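Side-chain contacts in ADP-dependent (S)-NAD(P)H-hydrate dehydratase (Enterococcus faecalis, PDB 2R3B), which probably dehydrates the S-form of hydrated NADH and NADPH at the expense of ADP, which becomes AMP, in the repair of damaged nicotinamide cofactors: residues 170-173 against 174-177; 228-231 against 232-235. All blocks are in the same frame, centred on the assembly; numbering follows the deposited sequence. Where two conformers were deposited one is given.

Overall arrangement
Both contacts are local and sit at helix N-termini in one ribokinase-like domain. Contact 1 starts helix 173-180 after strand 167-170. Contact 2 starts helix 233-247. Their centres are about 15 Å apart, and their nearest atoms about 6 Å apart, so they do not touch. Both carry predicted ligand residues: His172 in contact 1, for the hydrated cofactor, and Gly234 and Asp235 in contact 2, for AMP and the hydrated cofactor. The side chain of Thr233 is about 10 Å from that of His172. That of Thr170 is about 9 Å from that of Asp235. This spacing is consistent with the two helix starts bordering one substrate cleft. A bound 1,2-ethanediol meets Asp235.

Contact 1 of 2, residues 170-173 against 174-177; sequences TPHQ and MEWQ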
loop_
_atom_site.group_PDB
_atom_site.type_symbol
_atom_site.label_atom_id
_atom_site.label_comp_id
_atom_site.label_asym_id
_atom_site.label_seq_id
_atom_site.Cartn_x
_atom_site.Cartn_y
_atom_site.Cartn_z
ATOM N N THR B 170 13.657 -27.029 -1.875
ATOM C CA THR B 170 12.378 -27.000 -1.167
ATOM C C THR B 170 11.173 -27.486 -2.002
ATOM O O THR B 170 10.239 -26.715 -2.241
ATOM C CB THR B 170 12.114 -25.581 -0.672
ATOM O OG1 THR B 170 12.150 -24.690 -1.789
ATOM C CG2 THR B 170 13.196 -25.132 0.327
ATOM N N PRO B 171 11.195 -28.762 -2.461
ATOM C CA PRO B 171 10.172 -29.247 -3.365
ATOM C C PRO B 171 8.878 -29.658 -2.681
ATOM O O PRO B 171 8.910 -30.143 -1.551
ATOM C CB PRO B 171 10.821 -30.510 -3.944
ATOM C CG PRO B 171 11.655 -31.038 -2.821
ATOM C CD PRO B 171 12.220 -29.791 -2.204
ATOM N N HIS B 172 7.753 -29.445 -3.358
ATOM C CA HIS B 172 6.548 -30.172 -2.987
ATOM C C HIS B 172 6.673 -31.566 -3.617
ATOM O O HIS B 172 7.649 -31.856 -4.297
ATOM C CB HIS B 172 5.255 -29.415 -3.349
ATOM C CG HIS B 172 5.090 -29.092 -4.803
ATOM N ND1 HIS B 172 5.302 -30.015 -5.804
ATOM C CD2 HIS B 172 4.669 -27.961 -5.419
ATOM C CE1 HIS B 172 5.044 -29.463 -6.976
ATOM N NE2 HIS B 172 4.647 -28.218 -6.771
ATOM N N GLN B 173 5.718 -32.441 -3.357
ATOM C CA GLN B 173 5.846 -33.856 -3.766
ATOM C C GLN B 173 6.083 -34.103 -5.267
ATOM O O GLN B 173 6.877 -34.981 -5.628
ATOM C CB GLN B 173 4.675 -34.686 -3.185
ATOM C CG GLN B 173 4.821 -34.843 -1.634
ATOM C CD GLN B 173 3.516 -35.161 -0.860
ATOM O OE1 GLN B 173 2.582 -34.337 -0.774
ATOM N NE2 GLN B 173 3.488 -36.332 -0.239
HETATM N N MSE B 174 5.457 -33.326 -6.138
HETATM C CA MSE B 174 5.644 -33.524 -7.575
HETATM C C MSE B 174 6.988 -32.960 -8.050
HETATM O O MSE B 174 7.630 -33.526 -8.935
HETATM C CB MSE B 174 4.466 -32.942 -8.357
HETATM C CG MSE B 174 3.153 -33.702 -8.130
HETATM SE SE MSE B 174 3.233 -35.608 -8.631
HETATM C CE MSE B 174 3.220 -35.431 -10.550
ATOM N N GLU B 175 7.443 -31.872 -7.438
ATOM C CA GLU B 175 8.777 -31.354 -7.735
ATOM C C GLU B 175 9.807 -32.373 -7.294
ATOM O O GLU B 175 10.801 -32.597 -7.999
ATOM C CB GLU B 175 8.999 -29.975 -7.069
ATOM C CG GLU B 175 8.315 -28.822 -7.795
ATOM C CD GLU B 175 7.976 -27.600 -6.917
ATOM O OE1 GLU B 175 8.154 -27.635 -5.678
ATOM O OE2 GLU B 175 7.510 -26.583 -7.487
ATOM N N TRP B 176 9.583 -33.011 -6.140
ATOM C CA TRP B 176 10.512 -34.041 -5.650
ATOM C C TRP B 176 10.540 -35.286 -6.558
ATOM O O TRP B 176 11.594 -35.885 -6.762
ATOM C CB TRP B 176 10.107 -34.463 -4.245
ATOM C CG TRP B 176 10.989 -35.447 -3.566
ATOM C CD1 TRP B 176 10.559 -36.542 -2.890
ATOM C CD2 TRP B 176 12.430 -35.450 -3.452
ATOM N NE1 TRP B 176 11.607 -37.194 -2.338
ATOM C CE2 TRP B 176 12.771 -36.571 -2.678
ATOM C CE3 TRP B 176 13.462 -34.606 -3.904
ATOM C CZ2 TRP B 176 14.068 -36.877 -2.345
ATOM C CZ3 TRP B 176 14.759 -34.930 -3.607
ATOM C CH2 TRP B 176 15.064 -36.064 -2.834
ATOM N N GLN B 177 9.380 -35.657 -7.083
ATOM C CA GLN B 177 9.298 -36.750 -8.058
ATOM C C GLN B 177 10.204 -36.456 -9.224
ATOM O O GLN B 177 10.958 -37.304 -9.688
ATOM C CB GLN B 177 7.864 -36.920 -8.540
ATOM C CG GLN B 177 7.691 -37.983 -9.601
ATOM C CD GLN B 177 6.235 -38.219 -9.937
ATOM O OE1 GLN B 177 5.437 -38.605 -9.080
ATOM N NE2 GLN B 177 5.877 -37.966 -11.188
HETATM O O HOH W 1 8.878 -25.490 -4.272
#
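His172 and Glu175 form a capping box at the start of helix 173-180. His172 N donates to Glu175 OE1 at 3.0 Å, reaching the anti side of the carboxylate 26° out of its plane. The His172 side chain accepts at ND1 from Met174 N, a weak bond of 3.3 Å. Glu175 N is equally near His172 ND1, at 3.3 Å.

The same two side chains stack. The carboxylate lies nearly parallel to the imidazole, with Glu175 CD 3.4 Å above the ring plane of His172 and over its centre. Glu175 CG adds a CH-pi contact to this ring. His172 CG sits between its backbone N and carbonyl carbon (chi1 59°), which sets ND1 close to Met174 N and one ring face against Glu175.

Regular helix bonds begin here: Trp176 N to His172 O at 2.9 Å and Gln177 N to Gln173 O. A water lies 2.7 Å from both Thr170 O and Glu175 OE1 and bridges them.

Apolar packing joins Pro171 and Trp176. Pro171 CG lies 4.0 Å from Trp176 CB, the two side chains side by side. Both rest on Ile203 of strand 202-205, while Glu175 touches Ile151 of helix 149-156. Tyr40 of the second subunit packs on Gln173.

Contact 2 of 2, residues 228-231 against 232-235; sequences MATG and GTGD. With EDO (1,2-ethanediol), chain L.
A glycine-rich turn leads into helix 233-247 here, with Gly232 at the N-cap. Residues Thr230 to Thr233 make a type II beta turn, closed by Thr233 N donating to Thr230 O at 3.3 Å and 168°. Gly232 has a positive phi of 110°, as is usual for the third residue of a type II turn, a position commonly held by glycine.

Thr233 carries the side-chain contact. Its OG1 donates to Met228 O at 2.6 Å, tilted 22° from the carbonyl plane. The hydroxyl is anti to the carbonyl carbon of Thr233 (chi1 -64°), which points OG1 at Met228 O and brings the methyl group CG2 within 3.9 Å of CE of Met228, a selenomethionine. Met228 O also accepts a weak bond from Thr230 N, beside the inverse gamma turn centred on Ala229.

Pro278 of helix 278-292 packs on Thr230 and Thr233, and Phe44 of the second subunit on Ala229. Asp235 lies in the first turn of the helix, where its OD2 accepts from O2 of the ethanediol at 2.6 Å. In this crystal the carboxylate, predicted to bind the hydrated cofactor, thus accepts from the hydroxyl of a probable crystallisation additive.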
loop_
_atom_site.group_PDB
_atom_site.type_symbol
_atom_site.label_atom_id
_atom_site.label_comp_id
_atom_site.label_asym_id
_atom_site.label_seq_id
_atom_site.Cartn_x
_atom_site.Cartn_y
_atom_site.Cartn_z
HETATM N N MSE B 228 -3.598 -22.785 5.184
HETATM C CA MSE B 228 -2.376 -22.272 4.567
HETATM C C MSE B 228 -2.242 -22.724 3.118
HETATM O O MSE B 228 -1.268 -22.409 2.453
HETATM C CB MSE B 228 -1.164 -22.757 5.374
HETATM C CG MSE B 228 -1.101 -22.217 6.780
HETATM SE SE MSE B 228 0.229 -23.174 7.864
HETATM C CE MSE B 228 1.791 -22.515 6.891
ATOM N N ALA B 229 -3.219 -23.489 2.622
ATOM C CA ALA B 229 -3.170 -24.047 1.264
ATOM C C ALA B 229 -3.638 -22.974 0.271
ATOM O O ALA B 229 -4.716 -23.069 -0.333
ATOM C CB ALA B 229 -4.047 -25.285 1.166
ATOM N N THR B 230 -2.811 -21.954 0.114
ATOM C CA THR B 230 -3.166 -20.835 -0.717
ATOM C C THR B 230 -1.889 -20.320 -1.374
ATOM O O THR B 230 -0.780 -20.513 -0.859
ATOM C CB THR B 230 -3.885 -19.716 0.083
ATOM O OG1 THR B 230 -4.319 -18.695 -0.829
ATOM C CG2 THR B 230 -2.998 -19.084 1.142
ATOM N N GLY B 231 -2.030 -19.704 -2.538
ATOM C CA GLY B 231 -0.838 -19.222 -3.256
ATOM C C GLY B 231 -0.023 -18.259 -2.431
ATOM O O GLY B 231 -0.563 -17.288 -1.905
ATOM N N GLY B 232 1.289 -18.506 -2.345
ATOM C CA GLY B 232 2.212 -17.630 -1.626
ATOM C C GLY B 232 2.754 -18.235 -0.345
ATOM O O GLY B 232 3.735 -17.760 0.197
ATOM N N THR B 233 2.072 -19.255 0.179
ATOM C CA THR B 233 2.556 -19.911 1.413
ATOM C C THR B 233 3.965 -20.437 1.239
ATOM O O THR B 233 4.805 -20.260 2.100
ATOM C CB THR B 233 1.595 -21.006 1.855
ATOM O OG1 THR B 233 0.353 -20.382 2.201
ATOM C CG2 THR B 233 2.145 -21.751 3.070
ATOM N N GLY B 234 4.250 -21.061 0.106
ATOM C CA GLY B 234 5.567 -21.580 -0.144
ATOM C C GLY B 234 6.616 -20.522 -0.400
ATOM O O GLY B 234 7.757 -20.662 0.020
ATOM N N ASP B 235 6.235 -19.462 -1.106
ATOM C CA ASP B 235 7.111 -18.303 -1.318
ATOM C C ASP B 235 7.503 -17.687 0.024
ATOM O O ASP B 235 8.640 -17.265 0.230
ATOM C CB ASP B 235 6.383 -17.238 -2.133
ATOM C CG ASP B 235 5.860 -17.789 -3.467
ATOM O OD1 ASP B 235 6.564 -18.623 -4.086
ATOM O OD2 ASP B 235 4.735 -17.408 -3.866
HETATM C C1 EDO L . 1.559 -16.140 -7.028
HETATM O O1 EDO L . 2.607 -15.979 -7.997
HETATM C C2 EDO L . 2.194 -16.450 -5.678
HETATM O O2 EDO L . 2.961 -17.675 -5.734
#